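Local structure of type ii site-specific deoxyribonuclease (Klebsiella pneumoniae, 6EKR) at residues Phe48-Asn52 and Glu270-Glu274; Phe61-Arg67 and Ala119-Trp125; Gly84-Phe88 and Arg106-Ile110; Ile203-Phe207 and Ile250-Gln254. The protein probably cleaves double-stranded DNA at a specific palindromic sequence, as a type IIP restriction endonuclease of the PD-(D/E)xK superfamily. The protein carries 2 engineered substitutions. All blocks are in the same frame, centred on the assembly; numbering follows the deposited sequence.

Contact 4 is buried, contacts 2 and 3 are partly so, and contact 1 lies at the surface; the chemistry follows this order. Contact 4 joins two helices through aliphatic and aromatic side chains, whereas contact 1 is carried almost entirely by carboxylates meeting backbone amides and a lysine. Contacts 2 and 3 combine an arginine-acid salt bridge with apolar packing, and both use helix 101-125, their centres 24 Å apart. Contacts 1 and 2 involve the outer strands of one antiparallel three-stranded sheet. Contact 1 touches contact 4 where Tyr272 packs on Ile250, and contacts 3 and 4 lie on opposite sides of the chain's centre.

Contact 1: Phe48-Asn52 and Glu270-Glu274; sequences FNGKN and ERYLE
Residues 48-49 end strand 41-49 in extended conformation, and Gly50 to Asn52 form the turn that follows, with Gly50 at phi/psi -142/-130° and Gly50 N hydrogen-bonded to Asn52 O (2.8 Å). Residues 270-273 form a 3-10 segment with Leu273 N bonded to Glu270 O (3.1 Å), and Glu274 is the N-cap of helix 275-278. The backbones come nearest at Gly50 and Glu270, CA to CA 7.6 Å. Glu270, extended (chi1 and chi2 both t), spans this gap and sets its carboxylate against two successive amides: Lys51 N donates to Glu270 OE2 (2.9 Å) and Asn52 N to Glu270 OE1 (2.7 Å), with a weak third bond from Asn52 ND2 to Glu270 OE1 (3.4 Å). An ideal CB on Gly50 would clash with Glu270 OE2, 2.2 Å away. Phe48 (chi1 t) brings its ring edge to the same oxygen, Phe48 CE2 to Glu270 OE2 3.5 Å. Lys51, its CA-to-CB bond toward 270-274, reaches a salt bridge, Lys51 NZ to Glu274 OE2 3.2 Å. Phe48 pairs through its backbone with Gln54 on strand 53-61; the arrangement is a surface beta-hairpin turn whose two successive amides are bound by a glutamate from a loop over 200 residues further along the chain.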
loop_
_atom_site.group_PDB
_atom_site.type_symbol
_atom_site.label_atom_id
_atom_site.label_comp_id
_atom_site.label_asym_id
_atom_site.label_seq_id
_atom_site.Cartn_x
_atom_site.Cartn_y
_atom_site.Cartn_z
ATOM N N PHE A 48 16.937 8.508 -18.108
ATOM C CA PHE A 48 16.803 9.160 -16.818
ATOM C C PHE A 48 17.877 10.235 -16.745
ATOM O O PHE A 48 19.006 10.033 -17.222
ATOM C CB PHE A 48 16.953 8.165 -15.657
ATOM C CG PHE A 48 17.178 8.820 -14.323
ATOM C CD1 PHE A 48 16.113 9.389 -13.621
ATOM C CD2 PHE A 48 18.451 8.876 -13.771
ATOM C CE1 PHE A 48 16.304 10.003 -12.385
ATOM C CE2 PHE A 48 18.661 9.489 -12.532
ATOM C CZ PHE A 48 17.576 10.054 -11.837
ATOM N N ASN A 49 17.529 11.368 -16.147
ATOM C CA ASN A 49 18.496 12.433 -15.955
ATOM C C ASN A 49 18.563 12.973 -14.531
ATOM O O ASN A 49 17.578 13.505 -14.008
ATOM C CB ASN A 49 18.254 13.558 -16.969
ATOM C CG ASN A 49 18.610 13.146 -18.397
ATOM O OD1 ASN A 49 17.793 13.273 -19.310
ATOM N ND2 ASN A 49 19.830 12.647 -18.591
ATOM N N GLY A 50 19.731 12.820 -13.911
ATOM C CA GLY A 50 20.009 13.409 -12.598
ATOM C C GLY A 50 21.444 13.907 -12.524
ATOM O O GLY A 50 21.907 14.623 -13.417
ATOM N N LYS A 51 22.157 13.520 -11.466
ATOM C CA LYS A 51 23.597 13.774 -11.381
ATOM C C LYS A 51 24.306 13.212 -12.614
ATOM O O LYS A 51 25.273 13.790 -13.104
ATOM C CB LYS A 51 24.194 13.189 -10.095
ATOM C CG LYS A 51 23.622 13.803 -8.829
ATOM C CD LYS A 51 24.569 13.716 -7.642
ATOM C CE LYS A 51 23.923 14.368 -6.420
ATOM N NZ LYS A 51 24.819 14.404 -5.221
ATOM N N ASN A 52 23.818 12.078 -13.107
ATOM C CA ASN A 52 24.270 11.526 -14.379
ATOM C C ASN A 52 23.098 11.260 -15.317
ATOM O O ASN A 52 21.935 11.514 -14.973
ATOM C CB ASN A 52 25.071 10.247 -14.157
ATOM C CG ASN A 52 26.342 10.489 -13.372
ATOM O OD1 ASN A 52 27.354 10.918 -13.926
ATOM N ND2 ASN A 52 26.299 10.208 -12.074
ATOM N N GLU A 270 19.978 6.108 -8.869
ATOM C CA GLU A 270 21.058 7.020 -8.531
ATOM C C GLU A 270 20.859 7.727 -7.190
ATOM O O GLU A 270 21.828 7.891 -6.442
ATOM C CB GLU A 270 21.213 8.027 -9.657
ATOM C CG GLU A 270 22.128 9.190 -9.373
ATOM C CD GLU A 270 22.054 10.213 -10.480
ATOM O OE1 GLU A 270 22.933 10.183 -11.374
ATOM O OE2 GLU A 270 21.093 11.017 -10.468
ATOM N N ARG A 271 19.621 8.120 -6.874
ATOM C CA ARG A 271 19.323 8.769 -5.594
ATOM C C ARG A 271 19.669 7.899 -4.388
ATOM O O ARG A 271 20.133 8.407 -3.375
ATOM C CB ARG A 271 17.856 9.204 -5.522
ATOM C CG ARG A 271 17.437 9.920 -4.220
ATOM C CD ARG A 271 18.252 11.185 -3.957
ATOM N NE ARG A 271 18.017 11.755 -2.629
ATOM C CZ ARG A 271 18.676 11.409 -1.523
ATOM N NH1 ARG A 271 19.616 10.476 -1.560
ATOM N NH2 ARG A 271 18.388 11.988 -0.367
ATOM N N TYR A 272 19.451 6.592 -4.498
ATOM C CA TYR A 272 19.706 5.689 -3.381
ATOM C C TYR A 272 21.199 5.374 -3.173
ATOM O O TYR A 272 21.551 4.622 -2.261
ATOM C CB TYR A 272 18.876 4.395 -3.495
ATOM C CG TYR A 272 17.382 4.545 -3.235
ATOM C CD1 TYR A 272 16.850 5.719 -2.708
ATOM C CD2 TYR A 272 16.501 3.499 -3.500
ATOM C CE1 TYR A 272 15.482 5.853 -2.461
ATOM C CE2 TYR A 272 15.125 3.629 -3.268
ATOM C CZ TYR A 272 14.623 4.809 -2.746
ATOM O OH TYR A 272 13.277 4.953 -2.492
ATOM N N LEU A 273 22.074 5.960 -3.989
ATOM C CA LEU A 273 23.514 5.718 -3.842
ATOM C C LEU A 273 24.229 6.691 -2.887
ATOM O O LEU A 273 25.445 6.607 -2.680
ATOM C CB LEU A 273 24.195 5.679 -5.215
ATOM C CG LEU A 273 24.062 4.322 -5.922
ATOM C CD1 LEU A 273 24.894 4.263 -7.191
ATOM C CD2 LEU A 273 24.429 3.164 -4.977
ATOM N N GLU A 274 23.451 7.593 -2.294
ATOM C CA GLU A 274 23.957 8.672 -1.464
ATOM C C GLU A 274 24.093 8.253 -0.001
ATOM O O GLU A 274 23.386 7.350 0.465
ATOM C CB GLU A 274 23.002 9.861 -1.560
ATOM C CG GLU A 274 22.735 10.360 -2.968
ATOM C CD GLU A 274 23.861 11.196 -3.528
ATOM O OE1 GLU A 274 24.724 11.649 -2.750
ATOM O OE2 GLU A 274 23.889 11.410 -4.754
#

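Contact 2: Phe61-Arg67 and Ala119-Trp125; sequences FNGEYSR and ACCFDLW
A bidentate salt bridge leads this contact: Arg67 NE donates to Asp123 OD2 (2.8 Å) and Arg67 NH2 to Asp123 OD1 (2.9 Å), while Arg67 N adds a weak bond to Asp123 OD2 (3.3 Å). Asp123 presents both oxygens at the guanidinium edge, and one guanidinium face lies over Ala119, Arg67 CZ to Ala119 CB 3.8 Å. The backbones are closest here, Ser66 CA to Asp123 CA 5.0 Å. Ser66 CB rests on Cys120 SG (3.8 Å), and its hydroxyl bonds to Phe59 N and to Arg67 O. Leu124 (chi1 m, chi2 t) fills the middle, with Leu124 CD2 3.7 Å from both Phe61 N and Ser66 N. Beyond, Phe61 (chi1 t) meets the five-membered ring of Trp125 obliquely, ring centroids 4.5 Å apart and planes at 56°, with Trp125 NE1 over one face of the Phe61 ring, 3.2 Å from Phe61 CE2. Asn62 and Gly63, both with positive phi, form the turn closed by Phe61 N to Glu64 O (3.1 Å), joining strand 53-61 to strand 64-65. The C-terminal end of helix 101-125 lies against this hairpin, while helix 22-39 touches Phe61 and Trp125, and helix 132-148 packs on Ala119 and Phe122.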
loop_
_atom_site.group_PDB
_atom_site.type_symbol
_atom_site.label_atom_id
_atom_site.label_comp_id
_atom_site.label_asym_id
_atom_site.label_seq_id
_atom_site.Cartn_x
_atom_site.Cartn_y
_atom_site.Cartn_z
ATOM N N PHE A 61 6.398 -4.042 -30.079
ATOM C CA PHE A 61 5.593 -4.967 -30.869
ATOM C C PHE A 61 4.227 -4.368 -31.194
ATOM O O PHE A 61 3.471 -4.003 -30.289
ATOM C CB PHE A 61 5.416 -6.295 -30.137
ATOM C CG PHE A 61 4.744 -7.352 -30.957
ATOM C CD1 PHE A 61 5.467 -8.084 -31.896
ATOM C CD2 PHE A 61 3.391 -7.622 -30.787
ATOM C CE1 PHE A 61 4.843 -9.066 -32.666
ATOM C CE2 PHE A 61 2.757 -8.593 -31.545
ATOM C CZ PHE A 61 3.479 -9.318 -32.489
ATOM N N ASN A 62 3.912 -4.278 -32.485
ATOM C CA ASN A 62 2.638 -3.718 -32.945
ATOM C C ASN A 62 2.257 -2.419 -32.239
ATOM O O ASN A 62 1.122 -2.255 -31.790
ATOM C CB ASN A 62 1.506 -4.751 -32.830
ATOM C CG ASN A 62 1.538 -5.791 -33.942
ATOM O OD1 ASN A 62 2.041 -5.542 -35.041
ATOM N ND2 ASN A 62 0.984 -6.962 -33.662
ATOM N N GLY A 63 3.212 -1.500 -32.138
ATOM C CA GLY A 63 2.968 -0.212 -31.491
ATOM C C GLY A 63 3.349 -0.211 -30.018
ATOM O O GLY A 63 4.101 0.665 -29.562
ATOM N N GLU A 64 2.835 -1.199 -29.282
ATOM C CA GLU A 64 3.079 -1.333 -27.851
ATOM C C GLU A 64 4.567 -1.307 -27.457
ATOM O O GLU A 64 5.432 -1.722 -28.237
ATOM C CB GLU A 64 2.421 -2.608 -27.331
ATOM C CG GLU A 64 0.928 -2.466 -27.051
ATOM C CD GLU A 64 0.420 -3.509 -26.051
ATOM O OE1 GLU A 64 0.576 -4.723 -26.310
ATOM O OE2 GLU A 64 -0.140 -3.114 -25.003
ATOM N N TYR A 65 4.841 -0.800 -26.249
ATOM C CA TYR A 65 6.203 -0.711 -25.691
ATOM C C TYR A 65 6.314 -1.528 -24.410
ATOM O O TYR A 65 5.362 -1.618 -23.640
ATOM C CB TYR A 65 6.564 0.742 -25.351
ATOM C CG TYR A 65 6.998 1.615 -26.513
ATOM C CD1 TYR A 65 8.337 1.974 -26.677
ATOM C CD2 TYR A 65 6.061 2.112 -27.429
ATOM C CE1 TYR A 65 8.738 2.784 -27.735
ATOM C CE2 TYR A 65 6.451 2.920 -28.494
ATOM C CZ TYR A 65 7.788 3.253 -28.638
ATOM O OH TYR A 65 8.176 4.060 -29.685
ATOM N N SER A 66 7.484 -2.111 -24.180
ATOM C CA SER A 66 7.765 -2.757 -22.915
ATOM C C SER A 66 8.224 -1.686 -21.940
ATOM O O SER A 66 8.565 -0.584 -22.356
ATOM C CB SER A 66 8.864 -3.797 -23.090
ATOM O OG SER A 66 10.094 -3.160 -23.330
ATOM N N ARG A 67 8.224 -2.007 -20.648
ATOM C CA ARG A 67 8.865 -1.166 -19.636
ATOM C C ARG A 67 10.325 -0.915 -20.032
ATOM O O ARG A 67 10.904 -1.706 -20.783
ATOM C CB ARG A 67 8.795 -1.835 -18.258
ATOM C CG ARG A 67 9.624 -3.092 -18.138
ATOM C CD ARG A 67 9.287 -3.839 -16.880
ATOM N NE ARG A 67 7.947 -4.414 -16.940
ATOM C CZ ARG A 67 7.294 -4.919 -15.900
ATOM N NH1 ARG A 67 7.843 -4.929 -14.693
ATOM N NH2 ARG A 67 6.081 -5.411 -16.073
ATOM N N ALA A 119 9.233 -10.255 -17.847
ATOM C CA ALA A 119 8.436 -9.060 -17.607
ATOM C C ALA A 119 8.043 -8.342 -18.902
ATOM O O ALA A 119 6.865 -8.049 -19.111
ATOM C CB ALA A 119 9.166 -8.105 -16.640
ATOM N N CYS A 120 9.020 -8.074 -19.768
ATOM C CA CYS A 120 8.775 -7.389 -21.037
ATOM C C CYS A 120 7.848 -8.151 -21.978
ATOM O O CYS A 120 7.096 -7.543 -22.737
ATOM C CB CYS A 120 10.089 -7.107 -21.761
ATOM S SG CYS A 120 11.105 -5.917 -20.939
ATOM N N CYS A 121 7.929 -9.480 -21.943
ATOM C CA CYS A 121 7.002 -10.335 -22.683
ATOM C C CYS A 121 5.542 -10.062 -22.322
ATOM O O CYS A 121 4.684 -9.975 -23.208
ATOM C CB CYS A 121 7.343 -11.796 -22.456
ATOM S SG CYS A 121 8.721 -12.360 -23.463
ATOM N N PHE A 122 5.279 -9.908 -21.023
ATOM C CA PHE A 122 3.953 -9.540 -20.517
ATOM C C PHE A 122 3.505 -8.134 -20.883
ATOM O O PHE A 122 2.316 -7.890 -21.045
ATOM C CB PHE A 122 3.893 -9.685 -18.997
ATOM C CG PHE A 122 3.677 -11.091 -18.528
ATOM C CD1 PHE A 122 2.567 -11.409 -17.762
ATOM C CD2 PHE A 122 4.587 -12.104 -18.851
ATOM C CE1 PHE A 122 2.370 -12.718 -17.319
ATOM C CE2 PHE A 122 4.396 -13.413 -18.411
ATOM C CZ PHE A 122 3.291 -13.719 -17.648
ATOM N N ASP A 123 4.442 -7.197 -20.979
ATOM C CA ASP A 123 4.087 -5.838 -21.361
ATOM C C ASP A 123 3.649 -5.783 -22.820
ATOM O O ASP A 123 2.804 -4.966 -23.183
ATOM C CB ASP A 123 5.253 -4.884 -21.133
ATOM C CG ASP A 123 5.787 -4.934 -19.718
ATOM O OD1 ASP A 123 4.998 -4.957 -18.750
ATOM O OD2 ASP A 123 7.023 -4.933 -19.573
ATOM N N LEU A 124 4.220 -6.658 -23.650
ATOM C CA LEU A 124 3.918 -6.664 -25.072
ATOM C C LEU A 124 2.742 -7.562 -25.419
ATOM O O LEU A 124 1.930 -7.207 -26.263
ATOM C CB LEU A 124 5.141 -7.061 -25.908
ATOM C CG LEU A 124 6.420 -6.215 -25.889
ATOM C CD1 LEU A 124 7.507 -6.920 -26.672
ATOM C CD2 LEU A 124 6.218 -4.802 -26.423
ATOM N N TRP A 125 2.648 -8.723 -24.780
ATOM C CA TRP A 125 1.610 -9.688 -25.142
ATOM C C TRP A 125 0.536 -9.859 -24.071
ATOM O O TRP A 125 -0.345 -10.713 -24.185
ATOM C CB TRP A 125 2.233 -11.011 -25.589
ATOM C CG TRP A 125 2.980 -10.830 -26.879
ATOM C CD1 TRP A 125 2.434 -10.609 -28.111
ATOM C CD2 TRP A 125 4.405 -10.817 -27.064
ATOM N NE1 TRP A 125 3.429 -10.473 -29.051
ATOM C CE2 TRP A 125 4.646 -10.592 -28.434
ATOM C CE3 TRP A 125 5.496 -10.972 -26.206
ATOM C CZ2 TRP A 125 5.934 -10.525 -28.966
ATOM C CZ3 TRP A 125 6.779 -10.909 -26.738
ATOM C CH2 TRP A 125 6.985 -10.688 -28.104
#

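Contact 3: Gly84-Phe88 and Arg106-Ile110; sequences GFREF and RANKI. With SO4 (sulfate ion), chain B.
The guanidinium of Arg106 lies flat against the backbone of the opposing helix, one face covering Gly84 O, Phe88 N and Glu87 CB, with Arg106 NH2 3.8 Å from Phe88 N. Its chi3 bend (p) after trans chi1 and chi2 also lets it form a salt bridge, Arg106 NH1 to Glu87 OE2 3.1 Å. Segments 84-88 and 106-110 are both helical, their axes 10.0 Å apart at closest and crossing at -127°; CA atoms approach at Phe85-Ile110 (6.6 Å) and Phe88-Ala107 (6.1 Å). Ile110 (chi1 and chi2 m) enters between the two phenylalanines, its CG2 3.5 Å from Phe85 CD1 and 3.7 Å from Phe88 CD2, while Phe88 CE1 meets Ala107 CB at 3.6 Å. A sulfate, probably from the crystallisation liquor, sits with O4 over the Phe85 face and O1 weakly bonded to Arg86 NH2 (3.3 Å). Leu290 of helix 286-298 covers Phe88 and Ala107. Successive helices 78-91 and 101-125 thereby pack as an obliquely crossed helix-loop-helix pair.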
loop_
_atom_site.group_PDB
_atom_site.type_symbol
_atom_site.label_atom_id
_atom_site.label_comp_id
_atom_site.label_asym_id
_atom_site.label_seq_id
_atom_site.Cartn_x
_atom_site.Cartn_y
_atom_site.Cartn_z
ATOM N N GLY A 84 26.671 -17.607 -20.695
ATOM C CA GLY A 84 26.727 -16.769 -19.504
ATOM C C GLY A 84 26.061 -17.464 -18.333
ATOM O O GLY A 84 26.662 -17.608 -17.259
ATOM N N PHE A 85 24.829 -17.923 -18.565
ATOM C CA PHE A 85 24.009 -18.588 -17.560
ATOM C C PHE A 85 24.697 -19.807 -16.944
ATOM O O PHE A 85 24.642 -20.005 -15.725
ATOM C CB PHE A 85 22.658 -18.990 -18.165
ATOM C CG PHE A 85 21.534 -19.042 -17.163
ATOM C CD1 PHE A 85 20.757 -17.914 -16.910
ATOM C CD2 PHE A 85 21.250 -20.209 -16.479
ATOM C CE1 PHE A 85 19.727 -17.952 -15.986
ATOM C CE2 PHE A 85 20.229 -20.248 -15.555
ATOM C CZ PHE A 85 19.467 -19.119 -15.304
ATOM N N ARG A 86 25.350 -20.617 -17.779
ATOM C CA ARG A 86 26.045 -21.819 -17.290
ATOM C C ARG A 86 27.216 -21.508 -16.362
ATOM O O ARG A 86 27.439 -22.206 -15.374
ATOM C CB ARG A 86 26.489 -22.730 -18.447
ATOM C CG ARG A 86 25.323 -23.359 -19.242
ATOM C CD ARG A 86 24.318 -24.093 -18.322
ATOM N NE ARG A 86 22.962 -24.158 -18.890
ATOM C CZ ARG A 86 21.867 -24.538 -18.223
ATOM N NH1 ARG A 86 21.935 -24.894 -16.938
ATOM N NH2 ARG A 86 20.692 -24.561 -18.848
ATOM N N GLU A 87 27.959 -20.455 -16.682
ATOM C CA GLU A 87 29.116 -20.067 -15.889
ATOM C C GLU A 87 28.652 -19.422 -14.594
ATOM O O GLU A 87 29.189 -19.714 -13.522
ATOM C CB GLU A 87 30.030 -19.149 -16.697
ATOM C CG GLU A 87 30.589 -19.850 -17.934
ATOM C CD GLU A 87 31.319 -18.930 -18.892
ATOM O OE1 GLU A 87 32.340 -19.384 -19.472
ATOM O OE2 GLU A 87 30.871 -17.772 -19.068
ATOM N N PHE A 88 27.635 -18.565 -14.698
ATOM C CA PHE A 88 26.949 -18.042 -13.522
ATOM C C PHE A 88 26.538 -19.190 -12.595
ATOM O O PHE A 88 26.758 -19.134 -11.390
ATOM C CB PHE A 88 25.741 -17.187 -13.938
ATOM C CG PHE A 88 24.722 -16.978 -12.842
ATOM C CD1 PHE A 88 25.018 -16.193 -11.730
ATOM C CD2 PHE A 88 23.461 -17.565 -12.930
ATOM C CE1 PHE A 88 24.083 -16.006 -10.725
ATOM C CE2 PHE A 88 22.522 -17.378 -11.933
ATOM C CZ PHE A 88 22.835 -16.596 -10.825
ATOM N N ARG A 106 28.003 -10.158 -13.504
ATOM C CA ARG A 106 27.355 -11.090 -14.412
ATOM C C ARG A 106 26.159 -11.774 -13.751
ATOM O O ARG A 106 25.153 -12.037 -14.412
ATOM C CB ARG A 106 28.353 -12.112 -14.952
ATOM C CG ARG A 106 27.782 -12.984 -16.047
ATOM C CD ARG A 106 28.773 -14.044 -16.477
ATOM N NE ARG A 106 29.288 -14.838 -15.356
ATOM C CZ ARG A 106 30.286 -15.711 -15.460
ATOM N NH1 ARG A 106 30.880 -15.908 -16.634
ATOM N NH2 ARG A 106 30.692 -16.380 -14.393
ATOM N N ALA A 107 26.274 -12.058 -12.452
ATOM C CA ALA A 107 25.135 -12.532 -11.664
ATOM C C ALA A 107 24.020 -11.492 -11.748
ATOM O O ALA A 107 22.855 -11.823 -12.025
ATOM C CB ALA A 107 25.533 -12.776 -10.230
ATOM N N ASN A 108 24.398 -10.231 -11.558
ATOM C CA ASN A 108 23.468 -9.132 -11.676
ATOM C C ASN A 108 22.832 -9.079 -13.052
ATOM O O ASN A 108 21.616 -8.997 -13.165
ATOM C CB ASN A 108 24.157 -7.812 -11.371
ATOM C CG ASN A 108 23.186 -6.742 -10.956
ATOM O OD1 ASN A 108 22.497 -6.883 -9.948
ATOM N ND2 ASN A 108 23.130 -5.656 -11.719
ATOM N N LYS A 109 23.659 -9.145 -14.088
ATOM C CA LYS A 109 23.177 -9.054 -15.458
ATOM C C LYS A 109 22.301 -10.242 -15.846
ATOM O O LYS A 109 21.332 -10.091 -16.610
ATOM C CB LYS A 109 24.345 -8.927 -16.440
ATOM C CG LYS A 109 24.873 -7.519 -16.615
ATOM C CD LYS A 109 25.754 -7.407 -17.855
ATOM C CE LYS A 109 26.430 -6.032 -17.918
ATOM N NZ LYS A 109 26.817 -5.590 -19.304
ATOM N N ILE A 110 22.651 -11.422 -15.325
ATOM C CA ILE A 110 21.888 -12.646 -15.594
ATOM C C ILE A 110 20.515 -12.540 -14.921
ATOM O O ILE A 110 19.486 -12.694 -15.585
ATOM C CB ILE A 110 22.648 -13.953 -15.153
ATOM C CG1 ILE A 110 23.833 -14.285 -16.081
ATOM C CG2 ILE A 110 21.710 -15.145 -15.069
ATOM C CD1 ILE A 110 23.520 -14.400 -17.556
HETATM S S SO4 B . 18.817 -21.190 -19.913
HETATM O O1 SO4 B . 20.010 -21.773 -20.530
HETATM O O2 SO4 B . 18.017 -22.283 -19.369
HETATM O O3 SO4 B . 18.049 -20.449 -20.916
HETATM O O4 SO4 B . 19.184 -20.283 -18.827
#

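Contact 4: Ile203-Phe207 and Ile250-Gln254; sequences IVQPF and IRLYQ
Ile250 opens the helical segment 250-254 and lies beside Ile203 and Phe207 of the facing segment 203-207, at the start of helix 204-217. With chi1 m and chi2 t, Ile250 puts CG1 4.2 Å from Ile203 CG1 and CG2 3.9 Å from Phe207 CZ; the CA atoms of Ile203 and Ile250 stand 8.0 Å apart. Arg251 and Leu252 turn to other faces of the helix, Leu252 packing on Leu160 of the second subunit. Both helices belong to crossovers of the parallel part of the central mixed sheet: helix 204-217 links strands 190-194 and 222-227, and helix 247-257 lies on the path from 222-227 to 262-265. Such beta-alpha-beta connections fit the core of a PD-(D/E)xK nuclease. Tyr253 is the central residue, its CA 6.7 Å from that of Phe207. Tyr253 CB sits over the Phe207 face in a CH-pi contact, 3.5 Å from the ring centroid, and the rings meet obliquely, centroids 5.3 Å apart and planes at 53°. Tyr253 CE2 and OH each lie 3.5 Å from Val204 CB, and OH makes a weak hydrogen bond to Gln205 of the second subunit. Gln254, its N bonded to Ile250 O (2.7 Å), starts away from the facing helix but brings OE1 to the Phe207 ring edge, 3.3 Å from Phe207 CE1; that oxygen accepts from Leu260 N, and Gln254 NE2 bonds to Ile280 O.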
loop_
_atom_site.group_PDB
_atom_site.type_symbol
_atom_site.label_atom_id
_atom_site.label_comp_id
_atom_site.label_asym_id
_atom_site.label_seq_id
_atom_site.Cartn_x
_atom_site.Cartn_y
_atom_site.Cartn_z
ATOM N N ILE A 203 6.568 -0.105 0.009
ATOM C CA ILE A 203 7.901 0.000 0.607
ATOM C C ILE A 203 7.857 -0.175 2.129
ATOM O O ILE A 203 8.813 -0.685 2.722
ATOM C CB ILE A 203 8.636 1.327 0.191
ATOM C CG1 ILE A 203 10.014 1.459 0.862
ATOM C CG2 ILE A 203 7.781 2.559 0.468
ATOM C CD1 ILE A 203 11.062 0.469 0.365
ATOM N N VAL A 204 6.747 0.229 2.750
ATOM C CA VAL A 204 6.556 0.054 4.191
ATOM C C VAL A 204 6.443 -1.422 4.577
ATOM O O VAL A 204 6.830 -1.811 5.674
ATOM C CB VAL A 204 5.324 0.853 4.717
ATOM C CG1 VAL A 204 4.055 0.532 3.906
ATOM C CG2 VAL A 204 5.102 0.625 6.221
ATOM N N GLN A 205 5.945 -2.232 3.652
ATOM C CA GLN A 205 5.583 -3.618 3.927
ATOM C C GLN A 205 6.720 -4.505 4.516
ATOM O O GLN A 205 6.503 -5.210 5.512
ATOM C CB GLN A 205 4.933 -4.240 2.683
ATOM C CG GLN A 205 3.754 -5.160 2.982
ATOM C CD GLN A 205 2.510 -4.418 3.525
ATOM O OE1 GLN A 205 1.764 -3.767 2.771
ATOM N NE2 GLN A 205 2.282 -4.534 4.841
ATOM N N PRO A 206 7.927 -4.475 3.914
ATOM C CA PRO A 206 9.036 -5.215 4.523
ATOM C C PRO A 206 9.469 -4.688 5.892
ATOM O O PRO A 206 9.905 -5.472 6.732
ATOM C CB PRO A 206 10.178 -5.050 3.514
ATOM C CG PRO A 206 9.818 -3.865 2.711
ATOM C CD PRO A 206 8.332 -3.821 2.658
ATOM N N PHE A 207 9.356 -3.379 6.105
ATOM C CA PHE A 207 9.740 -2.765 7.370
ATOM C C PHE A 207 8.776 -3.189 8.456
ATOM O O PHE A 207 9.193 -3.715 9.471
ATOM C CB PHE A 207 9.800 -1.233 7.262
ATOM C CG PHE A 207 10.988 -0.717 6.491
ATOM C CD1 PHE A 207 12.223 -0.559 7.115
ATOM C CD2 PHE A 207 10.870 -0.391 5.141
ATOM C CE1 PHE A 207 13.330 -0.086 6.399
ATOM C CE2 PHE A 207 11.964 0.080 4.418
ATOM C CZ PHE A 207 13.197 0.237 5.046
ATOM N N ILE A 250 12.420 6.088 3.762
ATOM C CA ILE A 250 13.217 4.909 4.065
ATOM C C ILE A 250 14.082 5.152 5.291
ATOM O O ILE A 250 14.312 4.242 6.084
ATOM C CB ILE A 250 14.066 4.469 2.856
ATOM C CG1 ILE A 250 13.156 4.190 1.663
ATOM C CG2 ILE A 250 14.839 3.212 3.176
ATOM C CD1 ILE A 250 13.887 4.013 0.366
ATOM N N ARG A 251 14.543 6.387 5.452
ATOM C CA ARG A 251 15.317 6.756 6.631
ATOM C C ARG A 251 14.453 6.711 7.892
ATOM O O ARG A 251 14.826 6.084 8.884
ATOM C CB ARG A 251 15.941 8.135 6.459
ATOM C CG ARG A 251 17.025 8.225 5.390
ATOM C CD ARG A 251 17.447 9.670 5.200
ATOM N NE ARG A 251 17.682 10.319 6.486
ATOM C CZ ARG A 251 17.892 11.620 6.652
ATOM N NH1 ARG A 251 17.909 12.435 5.604
ATOM N NH2 ARG A 251 18.091 12.108 7.872
ATOM N N LEU A 252 13.292 7.362 7.845
ATOM C CA LEU A 252 12.308 7.227 8.914
ATOM C C LEU A 252 12.035 5.758 9.207
ATOM O O LEU A 252 12.009 5.348 10.370
ATOM C CB LEU A 252 11.006 7.942 8.564
ATOM C CG LEU A 252 10.831 9.402 8.995
ATOM C CD1 LEU A 252 11.801 10.340 8.273
ATOM C CD2 LEU A 252 9.398 9.860 8.748
ATOM N N TYR A 253 11.858 4.962 8.160
ATOM C CA TYR A 253 11.587 3.552 8.346
ATOM C C TYR A 253 12.750 2.798 8.991
ATOM O O TYR A 253 12.542 2.084 9.962
ATOM C CB TYR A 253 11.135 2.897 7.040
ATOM C CG TYR A 253 9.723 3.272 6.588
ATOM C CD1 TYR A 253 8.865 4.016 7.399
ATOM C CD2 TYR A 253 9.245 2.853 5.348
ATOM C CE1 TYR A 253 7.588 4.349 6.976
ATOM C CE2 TYR A 253 7.967 3.170 4.919
ATOM C CZ TYR A 253 7.143 3.915 5.733
ATOM O OH TYR A 253 5.873 4.222 5.286
ATOM N N GLN A 254 13.966 2.981 8.474
ATOM C CA GLN A 254 15.166 2.357 9.057
ATOM C C GLN A 254 15.396 2.713 10.515
ATOM O O GLN A 254 15.769 1.857 11.327
ATOM C CB GLN A 254 16.430 2.740 8.293
ATOM C CG GLN A 254 16.877 1.736 7.279
ATOM C CD GLN A 254 17.156 0.394 7.886
ATOM O OE1 GLN A 254 16.283 -0.465 7.931
ATOM N NE2 GLN A 254 18.366 0.205 8.363
#